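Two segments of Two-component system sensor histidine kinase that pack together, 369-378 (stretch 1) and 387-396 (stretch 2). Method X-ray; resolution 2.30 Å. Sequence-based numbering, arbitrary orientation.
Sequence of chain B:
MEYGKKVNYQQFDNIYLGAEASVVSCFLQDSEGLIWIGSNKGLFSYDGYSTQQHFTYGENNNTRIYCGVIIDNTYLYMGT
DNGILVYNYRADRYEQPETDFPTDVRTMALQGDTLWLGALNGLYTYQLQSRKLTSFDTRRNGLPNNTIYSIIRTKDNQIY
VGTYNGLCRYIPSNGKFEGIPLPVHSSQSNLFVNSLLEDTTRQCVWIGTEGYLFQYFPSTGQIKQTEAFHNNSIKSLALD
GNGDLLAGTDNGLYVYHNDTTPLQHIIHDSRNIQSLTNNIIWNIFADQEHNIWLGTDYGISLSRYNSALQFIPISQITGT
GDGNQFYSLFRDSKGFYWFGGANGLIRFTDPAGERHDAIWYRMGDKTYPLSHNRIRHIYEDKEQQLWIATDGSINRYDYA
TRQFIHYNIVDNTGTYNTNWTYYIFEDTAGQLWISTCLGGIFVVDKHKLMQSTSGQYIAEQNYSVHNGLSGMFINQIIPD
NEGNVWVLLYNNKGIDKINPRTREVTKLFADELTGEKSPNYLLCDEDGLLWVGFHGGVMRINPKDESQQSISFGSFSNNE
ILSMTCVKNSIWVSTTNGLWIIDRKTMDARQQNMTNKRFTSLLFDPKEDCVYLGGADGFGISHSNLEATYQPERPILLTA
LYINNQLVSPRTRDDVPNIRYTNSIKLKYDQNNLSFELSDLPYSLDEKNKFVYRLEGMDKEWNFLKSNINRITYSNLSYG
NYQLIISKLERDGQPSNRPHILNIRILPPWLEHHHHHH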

ATOM      1  N   PRO B 369     -14.344  -4.493 -14.020  1.00 24.15           N
ATOM      2  CA  PRO B 369     -14.775  -3.124 -14.315  1.00 23.31           C
ATOM      3  C   PRO B 369     -16.158  -2.781 -13.790  1.00 22.73           C
ATOM      4  O   PRO B 369     -16.944  -3.665 -13.498  1.00 23.56           O
ATOM      5  N   LEU B 370     -16.412  -1.491 -13.603  1.00 22.30           N
ATOM      6  CA  LEU B 370     -17.736  -0.964 -13.359  1.00 22.31           C
ATOM      7  C   LEU B 370     -18.023   0.152 -14.338  1.00 22.54           C
ATOM      8  O   LEU B 370     -17.103   0.863 -14.733  1.00 24.24           O
ATOM      9  N   SER B 371     -19.281   0.313 -14.718  1.00 21.81           N
ATOM     10  CA  SER B 371     -19.689   1.396 -15.607  1.00 23.28           C
ATOM     11  C   SER B 371     -19.296   2.784 -15.045  1.00 22.47           C
ATOM     12  O   SER B 371     -19.079   3.679 -15.842  1.00 24.49           O
ATOM     13  N   HIS B 372     -19.187   2.929 -13.709  1.00 20.90           N
ATOM     14  CA  HIS B 372     -18.928   4.216 -12.998  1.00 18.50           C
ATOM     15  C   HIS B 372     -18.504   3.900 -11.577  1.00 18.61           C
ATOM     16  O   HIS B 372     -19.016   2.952 -10.968  1.00 16.84           O
ATOM     17  N   ASN B 373     -17.597   4.714 -11.029  1.00 17.95           N
ATOM     18  CA  ASN B 373     -17.124   4.510  -9.667  1.00 17.43           C
ATOM     19  C   ASN B 373     -18.095   4.916  -8.548  1.00 16.48           C
ATOM     20  O   ASN B 373     -18.025   4.378  -7.415  1.00 17.03           O
ATOM     21  N   ARG B 374     -18.961   5.865  -8.836  1.00 14.04           N
ATOM     22  CA  ARG B 374     -19.772   6.466  -7.792  1.00 13.61           C
ATOM     23  C   ARG B 374     -21.024   5.598  -7.543  1.00 13.44           C
ATOM     24  O   ARG B 374     -21.926   5.537  -8.360  1.00 13.74           O
ATOM     25  N   ILE B 375     -21.014   4.888  -6.426  1.00 13.57           N
ATOM     26  CA  ILE B 375     -22.041   3.948  -6.041  1.00 13.50           C
ATOM     27  C   ILE B 375     -22.992   4.755  -5.183  1.00 13.52           C
ATOM     28  O   ILE B 375     -22.541   5.547  -4.313  1.00 13.84           O
ATOM     29  N   ARG B 376     -24.289   4.588  -5.421  1.00 13.73           N
ATOM     30  CA  ARG B 376     -25.311   5.351  -4.686  1.00 14.39           C
ATOM     31  C   ARG B 376     -26.278   4.437  -3.902  1.00 14.52           C
ATOM     32  O   ARG B 376     -26.887   4.866  -2.948  1.00 15.06           O
ATOM     33  N   HIS B 377     -26.344   3.162  -4.247  1.00 14.17           N
ATOM     34  CA  HIS B 377     -27.235   2.265  -3.543  1.00 15.02           C
ATOM     35  C   HIS B 377     -26.971   0.828  -3.921  1.00 14.80           C
ATOM     36  O   HIS B 377     -26.634   0.538  -5.076  1.00 14.79           O
ATOM     37  N   ILE B 378     -27.035  -0.035  -2.909  1.00 14.54           N
ATOM     38  CA  ILE B 378     -26.897  -1.469  -3.071  1.00 15.84           C
ATOM     39  C   ILE B 378     -28.190  -2.151  -2.544  1.00 16.50           C
ATOM     40  O   ILE B 378     -28.653  -1.853  -1.430  1.00 17.36           O
ATOM     41  N   TRP B 387     -28.532  -5.868  -6.974  1.00 15.50           N
ATOM     42  CA  TRP B 387     -28.532  -4.701  -7.841  1.00 17.82           C
ATOM     43  C   TRP B 387     -27.753  -3.479  -7.262  1.00 17.91           C
ATOM     44  O   TRP B 387     -27.738  -3.279  -6.053  1.00 17.36           O
ATOM     45  N   ILE B 388     -27.119  -2.670  -8.118  1.00 17.53           N
ATOM     46  CA  ILE B 388     -26.469  -1.466  -7.609  1.00 17.84           C
ATOM     47  C   ILE B 388     -26.936  -0.265  -8.443  1.00 18.33           C
ATOM     48  O   ILE B 388     -27.178  -0.406  -9.675  1.00 17.87           O
ATOM     49  N   ALA B 389     -27.096   0.881  -7.782  1.00 16.00           N
ATOM     50  CA  ALA B 389     -27.399   2.082  -8.510  1.00 16.68           C
ATOM     51  C   ALA B 389     -26.135   2.911  -8.494  1.00 17.04           C
ATOM     52  O   ALA B 389     -25.460   3.035  -7.425  1.00 16.29           O
ATOM     53  N   THR B 390     -25.809   3.466  -9.668  1.00 17.02           N
ATOM     54  CA  THR B 390     -24.590   4.255  -9.843  1.00 16.72           C
ATOM     55  C   THR B 390     -24.813   5.447 -10.784  1.00 17.87           C
ATOM     56  O   THR B 390     -25.898   5.551 -11.384  1.00 18.08           O
ATOM     57  N   ASP B 391     -23.782   6.304 -10.959  1.00 17.36           N
ATOM     58  CA  ASP B 391     -23.838   7.436 -11.886  1.00 18.28           C
ATOM     59  C   ASP B 391     -23.556   6.989 -13.300  1.00 19.26           C
ATOM     60  O   ASP B 391     -23.533   7.827 -14.207  1.00 19.29           O
ATOM     61  N   GLY B 392     -23.374   5.672 -13.483  1.00 19.87           N
ATOM     62  CA  GLY B 392     -23.364   5.008 -14.783  1.00 19.18           C
ATOM     63  C   GLY B 392     -24.500   3.957 -14.877  1.00 20.51           C
ATOM     64  O   GLY B 392     -24.266   2.801 -15.271  1.00 19.74           O
ATOM     65  N   SER B 393     -25.715   4.373 -14.519  1.00 18.96           N
ATOM     66  CA  SER B 393     -26.938   3.573 -14.609  1.00 19.54           C
ATOM     67  C   SER B 393     -26.919   2.400 -13.606  1.00 20.54           C
ATOM     68  O   SER B 393     -26.113   2.404 -12.672  1.00 20.62           O
ATOM     69  N   ILE B 394     -27.827   1.432 -13.782  1.00 19.95           N
ATOM     70  CA  ILE B 394     -27.988   0.344 -12.867  1.00 20.00           C
ATOM     71  C   ILE B 394     -27.267  -0.911 -13.353  1.00 20.28           C
ATOM     72  O   ILE B 394     -27.136  -1.151 -14.539  1.00 21.26           O
ATOM     73  N   ASN B 395     -26.774  -1.701 -12.421  1.00 20.19           N
ATOM     74  CA  ASN B 395     -26.147  -2.961 -12.773  1.00 19.80           C
ATOM     75  C   ASN B 395     -26.681  -4.104 -11.920  1.00 19.48           C
ATOM     76  O   ASN B 395     -27.099  -3.888 -10.774  1.00 18.78           O
ATOM     77  N   ARG B 396     -26.616  -5.323 -12.474  1.00 18.19           N
ATOM     78  CA  ARG B 396     -26.975  -6.523 -11.769  1.00 17.34           C
ATOM     79  C   ARG B 396     -25.740  -7.423 -11.637  1.00 17.27           C
ATOM     80  O   ARG B 396     -25.025  -7.609 -12.612  1.00 17.02           O
TER

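What forms the apolar centre of the contact? Strand 375-378 runs antiparallel to strand 387-390, and Ile375, Ile378, Ile388 and Thr390 all project from the same face of this small sheet. Ile388, with chi1 p and chi2 t, lies at the middle of the cluster. Ile388 CG2 meets Ile378 CG2 at 4.0 Å, while Ile388 CD1 reaches Leu370 CD2, also at 4.0 Å. The CA-to-CB bond of Leu370 points sideways, but the end of the side chain comes nearer, with chi1 off-rotamer at -100° and chi2 t. Ile375, m at both chi1 and chi2, brings its CD1 to 3.8 Å from Thr390 CG2, so the methyl of the threonine extends the apolar surface.

What lies on the other face, and how is the backbone joined? His377 and Ala389 share that face, and their CB atoms are 4.1 Å apart; His377 has chi1 t, and the end of its side chain leads away from the neighbouring strand. Beneath them, Ala389 N donates to His377 O at 2.8 Å. A beta bulge shifts the register by one residue between Ile375 and His377, and here Ala389 O accepts from Arg376 N at 2.8 Å and, weakly, from His377 N at 3.3 Å.

How does the turn after Thr390 pack against the loop? Asp391 lays its CB over one face of the His372 ring, 3.5 Å from the centroid and almost on the ring normal, a CH-pi contact. His372, with chi1 t, also accepts a hydrogen bond at ND1 from Arg374 N at 3.2 Å, which helps fix the ring's position. Gly392 also packs closely against His372, with Gly392 N 3.3 Å from His372 CB; a CB on this glycine would clash with that same atom. Thr390, with chi1 p, steadies the turn from within: its OG1 donates to Ser393 O at 2.8 Å and accepts from Gly392 N at 2.9 Å.

Which polar groups close the edge? Ser371, with chi1 p, points toward the second stretch; its OG donates to Gly392 O at 2.8 Å and accepts from Asn395 ND2 at 3.2 Å, Asn395 being m at chi1. On the arginine side, Arg376 NH1 forms a salt bridge with Asp391, 3.2 Å from OD1 and 3.1 Å from OD2, the latter hydrogen bond weak. Arg374 NE remains 4.4 Å from Asp391 OD2, beyond a salt bridge, and its guanidinium is hydrogen-bonded elsewhere in the structure.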

ATOM      1  CB  PRO B 369     -14.702  -3.051 -15.862  1.00 23.58           C
ATOM      2  CG  PRO B 369     -14.888  -4.508 -16.332  1.00 23.37           C
ATOM      3  CD  PRO B 369     -14.537  -5.415 -15.166  1.00 24.38           C
ATOM      4  CB  LEU B 370     -17.838  -0.380 -11.977  1.00 21.19           C
ATOM      5  CG  LEU B 370     -18.479  -1.208 -10.884  1.00 21.90           C
ATOM      6  CD1 LEU B 370     -18.807  -0.302  -9.676  1.00 18.00           C
ATOM      7  CD2 LEU B 370     -19.680  -1.897 -11.398  1.00 18.79           C
ATOM      8  CB  SER B 371     -21.212   1.370 -15.919  1.00 21.82           C
ATOM      9  OG  SER B 371     -21.961   1.293 -14.684  1.00 23.26           O
ATOM     10  CB  HIS B 372     -20.185   5.103 -12.908  1.00 17.35           C
ATOM     11  CG  HIS B 372     -19.907   6.573 -12.808  1.00 17.25           C
ATOM     12  ND1 HIS B 372     -19.469   7.188 -11.650  1.00 17.14           N
ATOM     13  CD2 HIS B 372     -20.007   7.557 -13.726  1.00 20.13           C
ATOM     14  CE1 HIS B 372     -19.293   8.481 -11.867  1.00 15.72           C
ATOM     15  NE2 HIS B 372     -19.612   8.735 -13.117  1.00 18.88           N
ATOM     16  CB  ASN B 373     -15.792   5.253  -9.488  1.00 18.23           C
ATOM     17  CG  ASN B 373     -14.639   4.478 -10.077  1.00 18.91           C
ATOM     18  OD1 ASN B 373     -14.749   3.281 -10.307  1.00 20.34           O
ATOM     19  ND2 ASN B 373     -13.562   5.139 -10.341  1.00 18.34           N
ATOM     20  CB  ARG B 374     -20.106   7.921  -8.149  1.00 12.97           C
ATOM     21  CG  ARG B 374     -20.769   8.743  -7.053  1.00 12.31           C
ATOM     22  CD  ARG B 374     -20.566  10.284  -7.220  1.00 14.70           C
ATOM     23  NE  ARG B 374     -19.179  10.717  -7.156  1.00 12.39           N
ATOM     24  CZ  ARG B 374     -18.493  10.959  -6.038  1.00 15.18           C
ATOM     25  NH1 ARG B 374     -19.054  10.854  -4.801  1.00 14.37           N
ATOM     26  NH2 ARG B 374     -17.235  11.335  -6.151  1.00  9.92           N
ATOM     27  CB  ILE B 375     -21.445   2.846  -5.123  1.00 14.02           C
ATOM     28  CG1 ILE B 375     -20.215   2.162  -5.781  1.00 13.75           C
ATOM     29  CG2 ILE B 375     -22.539   1.819  -4.790  1.00 14.27           C
ATOM     30  CD1 ILE B 375     -20.481   1.719  -7.157  1.00 12.55           C
ATOM     31  CB  ARG B 376     -26.046   6.327  -5.619  1.00 15.83           C
ATOM     32  CG  ARG B 376     -25.139   7.026  -6.632  1.00 16.41           C
ATOM     33  CD  ARG B 376     -25.634   8.302  -7.218  1.00 16.53           C
ATOM     34  NE  ARG B 376     -25.531   9.269  -6.204  1.00 22.10           N
ATOM     35  CZ  ARG B 376     -24.834  10.407  -6.192  1.00 17.10           C
ATOM     36  NH1 ARG B 376     -24.099  10.880  -7.217  1.00 10.43           N
ATOM     37  NH2 ARG B 376     -24.945  11.080  -5.066  1.00 14.38           N
ATOM     38  CB  HIS B 377     -28.716   2.604  -3.736  1.00 14.76           C
ATOM     39  CG  HIS B 377     -29.604   2.009  -2.685  1.00 16.04           C
ATOM     40  ND1 HIS B 377     -30.745   1.289  -2.986  1.00 20.65           N
ATOM     41  CD2 HIS B 377     -29.490   1.981  -1.335  1.00 15.81           C
ATOM     42  CE1 HIS B 377     -31.316   0.885  -1.860  1.00 20.20           C
ATOM     43  NE2 HIS B 377     -30.573   1.304  -0.845  1.00 20.04           N
ATOM     44  CB  ILE B 378     -25.646  -1.995  -2.319  1.00 15.66           C
ATOM     45  CG1 ILE B 378     -24.438  -1.127  -2.654  1.00 16.31           C
ATOM     46  CG2 ILE B 378     -25.383  -3.500  -2.671  1.00 15.21           C
ATOM     47  CD1 ILE B 378     -23.186  -1.357  -1.679  1.00 17.08           C
ATOM     48  CB  TRP B 387     -29.932  -4.246  -8.124  1.00 17.06           C
ATOM     49  CG  TRP B 387     -30.799  -5.304  -8.839  1.00 16.80           C
ATOM     50  CD1 TRP B 387     -31.538  -6.260  -8.242  1.00 14.27           C
ATOM     51  CD2 TRP B 387     -31.058  -5.416 -10.242  1.00 16.69           C
ATOM     52  NE1 TRP B 387     -32.214  -6.984  -9.160  1.00 19.29           N
ATOM     53  CE2 TRP B 387     -31.950  -6.487 -10.407  1.00 18.60           C
ATOM     54  CE3 TRP B 387     -30.643  -4.704 -11.371  1.00 15.17           C
ATOM     55  CZ2 TRP B 387     -32.419  -6.881 -11.643  1.00 16.21           C
ATOM     56  CZ3 TRP B 387     -31.097  -5.082 -12.592  1.00 16.95           C
ATOM     57  CH2 TRP B 387     -31.980  -6.172 -12.731  1.00 20.08           C
ATOM     58  CB  ILE B 388     -24.914  -1.586  -7.527  1.00 18.02           C
ATOM     59  CG1 ILE B 388     -24.360  -1.939  -8.890  1.00 18.80           C
ATOM     60  CG2 ILE B 388     -24.426  -2.712  -6.468  1.00 19.03           C
ATOM     61  CD1 ILE B 388     -22.860  -1.558  -9.030  1.00 21.58           C
ATOM     62  CB  ALA B 389     -28.599   2.860  -7.851  1.00 16.38           C
ATOM     63  CB  THR B 390     -23.408   3.414 -10.455  1.00 17.90           C
ATOM     64  OG1 THR B 390     -23.547   3.328 -11.869  1.00 16.07           O
ATOM     65  CG2 THR B 390     -23.221   2.020  -9.818  1.00 16.21           C
ATOM     66  CB  ASP B 391     -22.847   8.593 -11.504  1.00 19.30           C
ATOM     67  CG  ASP B 391     -23.384   9.502 -10.386  1.00 20.66           C
ATOM     68  OD1 ASP B 391     -24.547   9.299  -9.932  1.00 24.48           O
ATOM     69  OD2 ASP B 391     -22.628  10.377  -9.907  1.00 25.96           O
ATOM     70  CB  SER B 393     -27.227   3.127 -16.066  1.00 20.44           C
ATOM     71  OG  SER B 393     -28.518   2.502 -16.188  1.00 19.51           O
ATOM     72  CB  ILE B 394     -29.477   0.050 -12.603  1.00 20.92           C
ATOM     73  CG1 ILE B 394     -30.257  -0.277 -13.885  1.00 22.00           C
ATOM     74  CG2 ILE B 394     -30.121   1.247 -12.008  1.00 20.71           C
ATOM     75  CD1 ILE B 394     -31.528  -1.136 -13.586  1.00 27.63           C
ATOM     76  CB  ASN B 395     -24.657  -2.868 -12.534  1.00 20.01           C
ATOM     77  CG  ASN B 395     -23.965  -1.848 -13.422  1.00 20.02           C
ATOM     78  OD1 ASN B 395     -23.465  -2.197 -14.458  1.00 23.85           O
ATOM     79  ND2 ASN B 395     -23.884  -0.602 -12.977  1.00 23.44           N
ATOM     80  CB  ARG B 396     -28.061  -7.266 -12.559  1.00 18.25           C
ATOM     81  CG  ARG B 396     -28.422  -8.668 -12.008  1.00 18.30           C
ATOM     82  CD  ARG B 396     -29.672  -9.328 -12.693  1.00 19.42           C
ATOM     83  NE  ARG B 396     -29.379  -9.774 -14.054  1.00 24.83           N
ATOM     84  CZ  ARG B 396     -28.619 -10.840 -14.355  1.00 27.36           C
ATOM     85  NH1 ARG B 396     -28.091 -11.587 -13.399  1.00 26.52           N
ATOM     86  NH2 ARG B 396     -28.378 -11.152 -15.612  1.00 27.89           N
TER